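Side-chain contacts in bifunctional cytochrome P450/NADPH--P450 reductase (Deinococcus aerius, PDB 7F3H), which hydroxylates organic substrates at a heme-thiolate domain, probably using molecular oxygen and electrons that a fused reductase passes on from NADPH: residues 174-179 and 217-222; 282-287 and 447-452. One frame throughout, in Å; residues are numbered along the deposited sequence.

How the contacts relate
Both contacts are small apolar patches without a hydrogen bond across them, set in different parts of the cytochrome P450 domain, their centres about 33 Å apart. Contact 1 joins helices 175-190 and 199-227, the F and G helices, and is partly buried: Phe176 and Val219 lie inside, while Leu218 and His174 are nearer the surface. Contact 2 is more enclosed and joins a helix to a strand, Phe449 and Leu451 being buried and Leu284 partly so. They share no segment, yet helix 254-285 relates them: its earlier part touches Phe176 and Val219, and its last turn supplies Leu284. A phenylalanine meets leucine in both: two methyls in contact 1, one at the ring edge in contact 2.

Contact 1 of 2, residues 174-179 and 217-222; sequences HPFLQA and ELVDEV
Phe176 and Leu218 carry most of this contact, with Val219 at its inner side. The two helices involved, 175-190 and 199-227, are the F and G helices, which in P450s cover the distal side of the heme; the side chain of Phe176 is about 13 Å from the cofactor. The CB of Phe176 points toward helix 199-227, and CG anti to the backbone N (chi1 177°) sets the ring where it can meet Leu218 and Val219. There the side chains of Phe176 and Leu218 cross at about a right angle. Leu218 CD1 sits obliquely against the ring, 3.7 Å from Phe176 CD2, and also reaches back to Phe176 CB at 3.8 Å. The second methyl, Leu218 CD2, lies 3.9 Å from the same Phe176 CD2, so both leucine methyls bear on one ortho carbon from the same side. Further along the ring, Val219 CG2 comes within 3.9 Å of Phe176 CE2 and 4.0 Å of Phe176 CZ. Phe165 lies against the ring with nearly parallel planes, and Met215 and Leu265 touch it too. At the outer side His174 CE1 approaches Leu218 CD1 to 4.1 Å. This histidine is the N-cap of helix 175-190: its ND1 accepts from Phe176 N over 2.9 Å, with the donor in the plane of the imidazole. One residue thus caps the helix start and touches the leucine. Replacing Phe176 with an alanine would probably leave Leu218 CD2 and Val219 CG2 without their partner on the facing helix and open a gap beside Phe165. No polar bond crosses between the segments, so their mutual hold depends on the fit of aromatic carbons and methyls and has little directional constraint.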
ATOM      1  N   HIS A 174      15.147  -9.867 -11.452  1.00 30.55           N
ATOM      2  CA  HIS A 174      15.051 -11.330 -11.484  1.00 25.75           C
ATOM      3  C   HIS A 174      13.772 -11.772 -12.199  1.00 34.56           C
ATOM      4  O   HIS A 174      12.723 -11.129 -12.039  1.00 32.99           O
ATOM      5  CB  HIS A 174      15.051 -11.895 -10.056  1.00 29.21           C
ATOM      6  CG  HIS A 174      15.127 -13.389  -9.958  1.00 31.76           C
ATOM      7  ND1 HIS A 174      14.118 -14.226 -10.397  1.00 36.85           N
ATOM      8  CD2 HIS A 174      16.051 -14.191  -9.377  1.00 30.47           C
ATOM      9  CE1 HIS A 174      14.435 -15.481 -10.122  1.00 29.40           C
ATOM     10  NE2 HIS A 174      15.599 -15.483  -9.498  1.00 33.87           N
ATOM     11  N   PRO A 175      13.817 -12.866 -12.987  1.00 38.16           N
ATOM     12  CA  PRO A 175      12.607 -13.337 -13.700  1.00 33.45           C
ATOM     13  C   PRO A 175      11.370 -13.483 -12.837  1.00 32.00           C
ATOM     14  O   PRO A 175      10.272 -13.152 -13.301  1.00 31.10           O
ATOM     15  CB  PRO A 175      13.058 -14.700 -14.245  1.00 28.94           C
ATOM     16  CG  PRO A 175      14.491 -14.488 -14.557  1.00 26.61           C
ATOM     17  CD  PRO A 175      15.004 -13.646 -13.381  1.00 35.23           C
ATOM     18  N   PHE A 176      11.506 -14.013 -11.614  1.00 33.26           N
ATOM     19  CA  PHE A 176      10.355 -14.119 -10.709  1.00 34.70           C
ATOM     20  C   PHE A 176       9.655 -12.768 -10.541  1.00 29.79           C
ATOM     21  O   PHE A 176       8.424 -12.687 -10.618  1.00 29.73           O
ATOM     22  CB  PHE A 176      10.794 -14.708  -9.364  1.00 28.10           C
ATOM     23  CG  PHE A 176       9.685 -14.791  -8.318  1.00 37.08           C
ATOM     24  CD1 PHE A 176       9.423 -13.717  -7.460  1.00 33.73           C
ATOM     25  CD2 PHE A 176       8.937 -15.951  -8.161  1.00 33.57           C
ATOM     26  CE1 PHE A 176       8.430 -13.800  -6.501  1.00 30.66           C
ATOM     27  CE2 PHE A 176       7.933 -16.024  -7.192  1.00 35.13           C
ATOM     28  CZ  PHE A 176       7.689 -14.952  -6.368  1.00 27.04           C
ATOM     29  N   LEU A 177      10.426 -11.686 -10.398  1.00 31.90           N
ATOM     30  CA  LEU A 177       9.824 -10.365 -10.217  1.00 30.70           C
ATOM     31  C   LEU A 177       9.291  -9.791 -11.523  1.00 34.22           C
ATOM     32  O   LEU A 177       8.300  -9.044 -11.509  1.00 32.72           O
ATOM     33  CB  LEU A 177      10.831  -9.417  -9.568  1.00 30.89           C
ATOM     34  CG  LEU A 177      11.345  -9.921  -8.205  1.00 29.52           C
ATOM     35  CD1 LEU A 177      12.436  -9.027  -7.685  1.00 28.60           C
ATOM     36  CD2 LEU A 177      10.211 -10.044  -7.193  1.00 26.10           C
ATOM     37  N   GLN A 178       9.903 -10.143 -12.664  1.00 29.75           N
ATOM     38  CA  GLN A 178       9.338  -9.727 -13.944  1.00 32.21           C
ATOM     39  C   GLN A 178       7.992 -10.408 -14.187  1.00 33.84           C
ATOM     40  O   GLN A 178       7.036  -9.772 -14.667  1.00 31.03           O
ATOM     41  CB  GLN A 178      10.312 -10.040 -15.086  1.00 33.61           C
ATOM     42  CG  GLN A 178      11.481  -9.058 -15.203  1.00 33.45           C
ATOM     43  CD  GLN A 178      12.617  -9.574 -16.087  1.00 38.99           C
ATOM     44  OE1 GLN A 178      12.588 -10.707 -16.575  1.00 43.55           O
ATOM     45  NE2 GLN A 178      13.628  -8.741 -16.287  1.00 38.27           N
ATOM     46  N   ALA A 179       7.892 -11.688 -13.817  1.00 28.55           N
ATOM     47  CA  ALA A 179       6.628 -12.403 -13.895  1.00 32.28           C
ATOM     48  C   ALA A 179       5.586 -11.771 -12.967  1.00 35.04           C
ATOM     49  O   ALA A 179       4.426 -11.568 -13.362  1.00 32.47           O
ATOM     50  CB  ALA A 179       6.853 -13.885 -13.557  1.00 29.94           C
ATOM     51  N   GLU A 217       5.685 -22.147  -8.772  1.00 35.74           N
ATOM     52  CA  GLU A 217       6.761 -23.137  -8.807  1.00 37.24           C
ATOM     53  C   GLU A 217       7.951 -22.720  -7.954  1.00 37.32           C
ATOM     54  O   GLU A 217       8.486 -23.533  -7.189  1.00 38.35           O
ATOM     55  CB  GLU A 217       7.203 -23.413 -10.247  1.00 36.94           C
ATOM     56  CG  GLU A 217       6.320 -24.438 -10.962  1.00 43.91           C
ATOM     57  CD  GLU A 217       6.492 -25.864 -10.421  1.00 48.96           C
ATOM     58  OE1 GLU A 217       7.639 -26.389 -10.476  1.00 37.81           O
ATOM     59  OE2 GLU A 217       5.472 -26.445  -9.943  1.00 52.77           O
ATOM     60  N   LEU A 218       8.462 -21.501  -8.161  1.00 31.72           N
ATOM     61  CA  LEU A 218       9.603 -21.070  -7.360  1.00 31.24           C
ATOM     62  C   LEU A 218       9.274 -21.123  -5.872  1.00 40.39           C
ATOM     63  O   LEU A 218      10.060 -21.657  -5.065  1.00 37.70           O
ATOM     64  CB  LEU A 218      10.031 -19.661  -7.763  1.00 36.69           C
ATOM     65  CG  LEU A 218      11.254 -19.021  -7.077  1.00 41.43           C
ATOM     66  CD1 LEU A 218      11.973 -18.028  -8.020  1.00 30.98           C
ATOM     67  CD2 LEU A 218      10.899 -18.346  -5.709  1.00 37.04           C
ATOM     68  N   VAL A 219       8.105 -20.582  -5.485  1.00 34.57           N
ATOM     69  CA  VAL A 219       7.816 -20.498  -4.055  1.00 37.60           C
ATOM     70  C   VAL A 219       7.642 -21.905  -3.475  1.00 36.80           C
ATOM     71  O   VAL A 219       8.223 -22.234  -2.442  1.00 39.12           O
ATOM     72  CB  VAL A 219       6.599 -19.587  -3.773  1.00 34.71           C
ATOM     73  CG1 VAL A 219       6.212 -19.679  -2.319  1.00 35.63           C
ATOM     74  CG2 VAL A 219       6.898 -18.109  -4.120  1.00 28.85           C
ATOM     75  N   ASP A 220       6.859 -22.754  -4.146  1.00 39.71           N
ATOM     76  CA  ASP A 220       6.693 -24.173  -3.804  1.00 41.27           C
ATOM     77  C   ASP A 220       8.008 -24.925  -3.597  1.00 39.63           C
ATOM     78  O   ASP A 220       8.151 -25.712  -2.670  1.00 44.04           O
ATOM     79  CB  ASP A 220       5.930 -24.873  -4.915  1.00 40.64           C
ATOM     80  CG  ASP A 220       4.458 -24.519  -4.920  1.00 44.39           C
ATOM     81  OD1 ASP A 220       3.956 -23.971  -3.918  1.00 47.88           O
ATOM     82  OD2 ASP A 220       3.810 -24.801  -5.969  1.00 48.75           O
ATOM     83  N   GLU A 221       8.951 -24.691  -4.473  1.00 42.14           N
ATOM     84  CA  GLU A 221      10.275 -25.251  -4.432  1.00 41.86           C
ATOM     85  C   GLU A 221      11.004 -24.815  -3.154  1.00 46.92           C
ATOM     86  O   GLU A 221      11.443 -25.661  -2.352  1.00 46.95           O
ATOM     87  CB  GLU A 221      10.748 -24.755  -5.802  1.00 53.49           C
ATOM     88  CG  GLU A 221      11.913 -24.892  -6.741  1.00 61.65           C
ATOM     89  CD  GLU A 221      13.199 -23.960  -6.556  1.00 70.77           C
ATOM     90  OE1 GLU A 221      13.121 -22.830  -5.886  1.00 68.30           O
ATOM     91  OE2 GLU A 221      14.303 -24.302  -7.221  1.00 86.48           O
ATOM     92  N   VAL A 222      10.995 -23.520  -2.866  1.00 43.11           N
ATOM     93  CA  VAL A 222      11.548 -23.042  -1.598  1.00 39.98           C
ATOM     94  C   VAL A 222      10.872 -23.751  -0.423  1.00 44.42           C
ATOM     95  O   VAL A 222      11.537 -24.177   0.543  1.00 51.53           O
ATOM     96  CB  VAL A 222      11.404 -21.506  -1.491  1.00 40.62           C
ATOM     97  CG1 VAL A 222      11.490 -20.951  -0.038  1.00 28.78           C
ATOM     98  CG2 VAL A 222      12.340 -20.857  -2.454  1.00 31.21           C
TER

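Contact 2 of 2, residues 282-287 and 447-452; sequences LLLRHP and EDFALR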
ATOM      1  N   LEU A 282       6.820  14.817  -1.486  1.00 26.23           N
ATOM      2  CA  LEU A 282       6.285  15.798  -0.535  1.00 27.77           C
ATOM      3  C   LEU A 282       7.395  16.561   0.168  1.00 26.86           C
ATOM      4  O   LEU A 282       7.266  17.760   0.435  1.00 29.19           O
ATOM      5  CB  LEU A 282       5.398  15.111   0.496  1.00 19.79           C
ATOM      6  CG  LEU A 282       4.106  14.601  -0.134  1.00 24.03           C
ATOM      7  CD1 LEU A 282       3.318  13.737   0.835  1.00 18.23           C
ATOM      8  CD2 LEU A 282       3.256  15.788  -0.705  1.00 21.14           C
ATOM      9  N   LEU A 283       8.496  15.876   0.470  1.00 27.40           N
ATOM     10  CA  LEU A 283       9.632  16.537   1.084  1.00 28.09           C
ATOM     11  C   LEU A 283      10.274  17.517   0.111  1.00 29.10           C
ATOM     12  O   LEU A 283      10.643  18.627   0.503  1.00 25.94           O
ATOM     13  CB  LEU A 283      10.627  15.476   1.569  1.00 28.40           C
ATOM     14  CG  LEU A 283      10.163  14.597   2.744  1.00 25.20           C
ATOM     15  CD1 LEU A 283      11.217  13.519   3.084  1.00 27.55           C
ATOM     16  CD2 LEU A 283       9.891  15.455   3.957  1.00 25.70           C
ATOM     17  N   LEU A 284      10.373  17.148  -1.181  1.00 27.72           N
ATOM     18  CA  LEU A 284      10.848  18.113  -2.165  1.00 25.27           C
ATOM     19  C   LEU A 284       9.913  19.312  -2.276  1.00 28.90           C
ATOM     20  O   LEU A 284      10.341  20.391  -2.702  1.00 30.62           O
ATOM     21  CB  LEU A 284      11.041  17.461  -3.533  1.00 28.66           C
ATOM     22  CG  LEU A 284      12.263  16.552  -3.725  1.00 26.67           C
ATOM     23  CD1 LEU A 284      12.413  16.209  -5.200  1.00 26.26           C
ATOM     24  CD2 LEU A 284      13.549  17.141  -3.172  1.00 21.37           C
ATOM     25  N   ARG A 285       8.610  19.125  -2.046  1.00 29.78           N
ATOM     26  CA  ARG A 285       7.686  20.249  -2.180  1.00 31.76           C
ATOM     27  C   ARG A 285       7.480  21.051  -0.882  1.00 31.42           C
ATOM     28  O   ARG A 285       6.977  22.193  -0.942  1.00 26.59           O
ATOM     29  CB  ARG A 285       6.356  19.740  -2.730  1.00 26.61           C
ATOM     30  CG  ARG A 285       6.546  19.196  -4.178  1.00 24.52           C
ATOM     31  CD  ARG A 285       7.104  20.278  -5.042  1.00 24.65           C
ATOM     32  NE  ARG A 285       7.393  19.817  -6.396  1.00 29.24           N
ATOM     33  CZ  ARG A 285       8.610  19.738  -6.936  1.00 27.12           C
ATOM     34  NH1 ARG A 285       9.683  20.100  -6.251  1.00 25.63           N
ATOM     35  NH2 ARG A 285       8.748  19.285  -8.179  1.00 28.59           N
ATOM     36  N   HIS A 286       7.891  20.511   0.271  1.00 24.02           N
ATOM     37  CA  HIS A 286       7.788  21.188   1.568  1.00 27.46           C
ATOM     38  C   HIS A 286       9.145  21.114   2.262  1.00 28.77           C
ATOM     39  O   HIS A 286       9.339  20.358   3.235  1.00 25.08           O
ATOM     40  CB  HIS A 286       6.676  20.579   2.422  1.00 24.54           C
ATOM     41  CG  HIS A 286       5.329  20.618   1.766  1.00 28.65           C
ATOM     42  ND1 HIS A 286       4.883  19.623   0.913  1.00 26.49           N
ATOM     43  CD2 HIS A 286       4.333  21.539   1.829  1.00 26.35           C
ATOM     44  CE1 HIS A 286       3.668  19.931   0.486  1.00 30.47           C
ATOM     45  NE2 HIS A 286       3.315  21.090   1.024  1.00 28.20           N
ATOM     46  N   PRO A 287      10.129  21.844   1.739  1.00 24.60           N
ATOM     47  CA  PRO A 287      11.522  21.630   2.171  1.00 27.46           C
ATOM     48  C   PRO A 287      11.811  22.035   3.622  1.00 28.66           C
ATOM     49  O   PRO A 287      12.845  21.618   4.160  1.00 26.25           O
ATOM     50  CB  PRO A 287      12.334  22.455   1.158  1.00 25.05           C
ATOM     51  CG  PRO A 287      11.408  23.538   0.708  1.00 23.81           C
ATOM     52  CD  PRO A 287       9.998  22.958   0.783  1.00 25.78           C
ATOM     53  N   GLU A 447       4.778   8.726 -11.062  1.00 36.54           N
ATOM     54  CA  GLU A 447       5.373   8.130 -12.248  1.00 36.10           C
ATOM     55  C   GLU A 447       6.361   9.118 -12.853  1.00 30.91           C
ATOM     56  O   GLU A 447       6.159  10.331 -12.765  1.00 33.12           O
ATOM     57  CB  GLU A 447       4.263   7.762 -13.232  1.00 38.39           C
ATOM     58  CG  GLU A 447       4.574   6.612 -14.164  1.00 42.69           C
ATOM     59  CD  GLU A 447       3.427   6.346 -15.110  1.00 53.52           C
ATOM     60  OE1 GLU A 447       2.595   7.262 -15.270  1.00 56.98           O
ATOM     61  OE2 GLU A 447       3.293   5.207 -15.608  1.00 57.07           O
ATOM     62  N   ASP A 448       7.441   8.603 -13.450  1.00 27.53           N
ATOM     63  CA  ASP A 448       8.419   9.432 -14.166  1.00 28.62           C
ATOM     64  C   ASP A 448       9.026  10.501 -13.256  1.00 33.11           C
ATOM     65  O   ASP A 448       9.378  11.606 -13.706  1.00 26.29           O
ATOM     66  CB  ASP A 448       7.791  10.083 -15.409  1.00 38.29           C
ATOM     67  CG  ASP A 448       7.039   9.083 -16.267  1.00 43.00           C
ATOM     68  OD1 ASP A 448       7.577   7.969 -16.480  1.00 41.50           O
ATOM     69  OD2 ASP A 448       5.896   9.403 -16.690  1.00 45.00           O
ATOM     70  N   PHE A 449       9.156  10.154 -11.977  1.00 30.58           N
ATOM     71  CA  PHE A 449       9.711  11.010 -10.937  1.00 29.14           C
ATOM     72  C   PHE A 449      11.213  10.733 -10.837  1.00 27.46           C
ATOM     73  O   PHE A 449      11.632   9.659 -10.412  1.00 33.80           O
ATOM     74  CB  PHE A 449       8.980  10.729  -9.619  1.00 30.58           C
ATOM     75  CG  PHE A 449       9.505  11.483  -8.408  1.00 30.76           C
ATOM     76  CD1 PHE A 449      10.174  12.710  -8.529  1.00 28.87           C
ATOM     77  CD2 PHE A 449       9.269  10.980  -7.125  1.00 25.67           C
ATOM     78  CE1 PHE A 449      10.637  13.426  -7.361  1.00 27.77           C
ATOM     79  CE2 PHE A 449       9.706  11.685  -5.982  1.00 25.12           C
ATOM     80  CZ  PHE A 449      10.405  12.909  -6.109  1.00 23.48           C
ATOM     81  N   ALA A 450      12.018  11.675 -11.285  1.00 28.51           N
ATOM     82  CA  ALA A 450      13.462  11.597 -11.159  1.00 32.11           C
ATOM     83  C   ALA A 450      13.948  12.647 -10.157  1.00 30.29           C
ATOM     84  O   ALA A 450      13.456  13.778 -10.149  1.00 30.07           O
ATOM     85  CB  ALA A 450      14.127  11.813 -12.530  1.00 22.18           C
ATOM     86  N   LEU A 451      14.929  12.281  -9.332  1.00 26.42           N
ATOM     87  CA  LEU A 451      15.686  13.259  -8.564  1.00 30.34           C
ATOM     88  C   LEU A 451      17.171  12.954  -8.698  1.00 31.64           C
ATOM     89  O   LEU A 451      17.565  11.966  -9.328  1.00 31.36           O
ATOM     90  CB  LEU A 451      15.260  13.287  -7.083  1.00 30.60           C
ATOM     91  CG  LEU A 451      15.253  12.018  -6.234  1.00 32.25           C
ATOM     92  CD1 LEU A 451      16.669  11.654  -5.772  1.00 31.06           C
ATOM     93  CD2 LEU A 451      14.318  12.215  -5.051  1.00 27.54           C
ATOM     94  N   ARG A 452      18.000  13.851  -8.147  1.00 29.81           N
ATOM     95  CA  ARG A 452      19.442  13.658  -8.065  1.00 27.64           C
ATOM     96  C   ARG A 452      19.924  13.760  -6.621  1.00 28.09           C
ATOM     97  O   ARG A 452      19.359  14.502  -5.814  1.00 27.86           O
ATOM     98  CB  ARG A 452      20.167  14.659  -8.950  1.00 29.15           C
ATOM     99  CG  ARG A 452      20.350  14.106 -10.350  1.00 34.07           C
ATOM    100  CD  ARG A 452      20.764  15.176 -11.333  1.00 39.99           C
ATOM    101  NE  ARG A 452      20.242  14.842 -12.644  1.00 34.02           N
ATOM    102  CZ  ARG A 452      20.307  15.641 -13.694  1.00 39.17           C
ATOM    103  NH1 ARG A 452      20.891  16.829 -13.599  1.00 43.84           N
ATOM    104  NH2 ARG A 452      19.776  15.254 -14.843  1.00 39.00           N
TER
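Leu284 meets Phe449 where the last turn of helix 254-285, the long central helix of the P450 fold, packs against a small antiparallel sheet. Strand 450-455 is the middle strand of that sheet, between 142-143 and 426-429. From the helix, Leu284 CB points toward the strand segment but stands back, 5.6 Å from Phe449 CE1. Leu284 CG lies beside the backbone N and anti to the carbonyl carbon (chi1 -75°), and it is still 5.0 Å from Leu451 CD2. The contact is therefore made by a single methyl: Leu284 CD1 extends to the edge of the Phe449 ring, in its plane, 3.9 Å from Phe449 CE1 and 4.0 Å from Phe449 CZ. The other branch, Leu284 CD2, turns aside and comes no closer than 5.3 Å to Leu451 CD2. The ring presents its rim to the methyl, and one of its faces stacks with Tyr434. Phe449 and Leu451 both also touch Val144, at the start of helix 144-161, so the leucine joins a cluster of side chains from three parts of the fold. A salt bridge lies beside this apolar patch: Arg285, the neighbour of Leu284, pairs with Asp430, which Leu284 also touches. Beyond Phe449, the same Leu284 CD1 has a looser second neighbour in Leu451 CD2, 4.4 Å away.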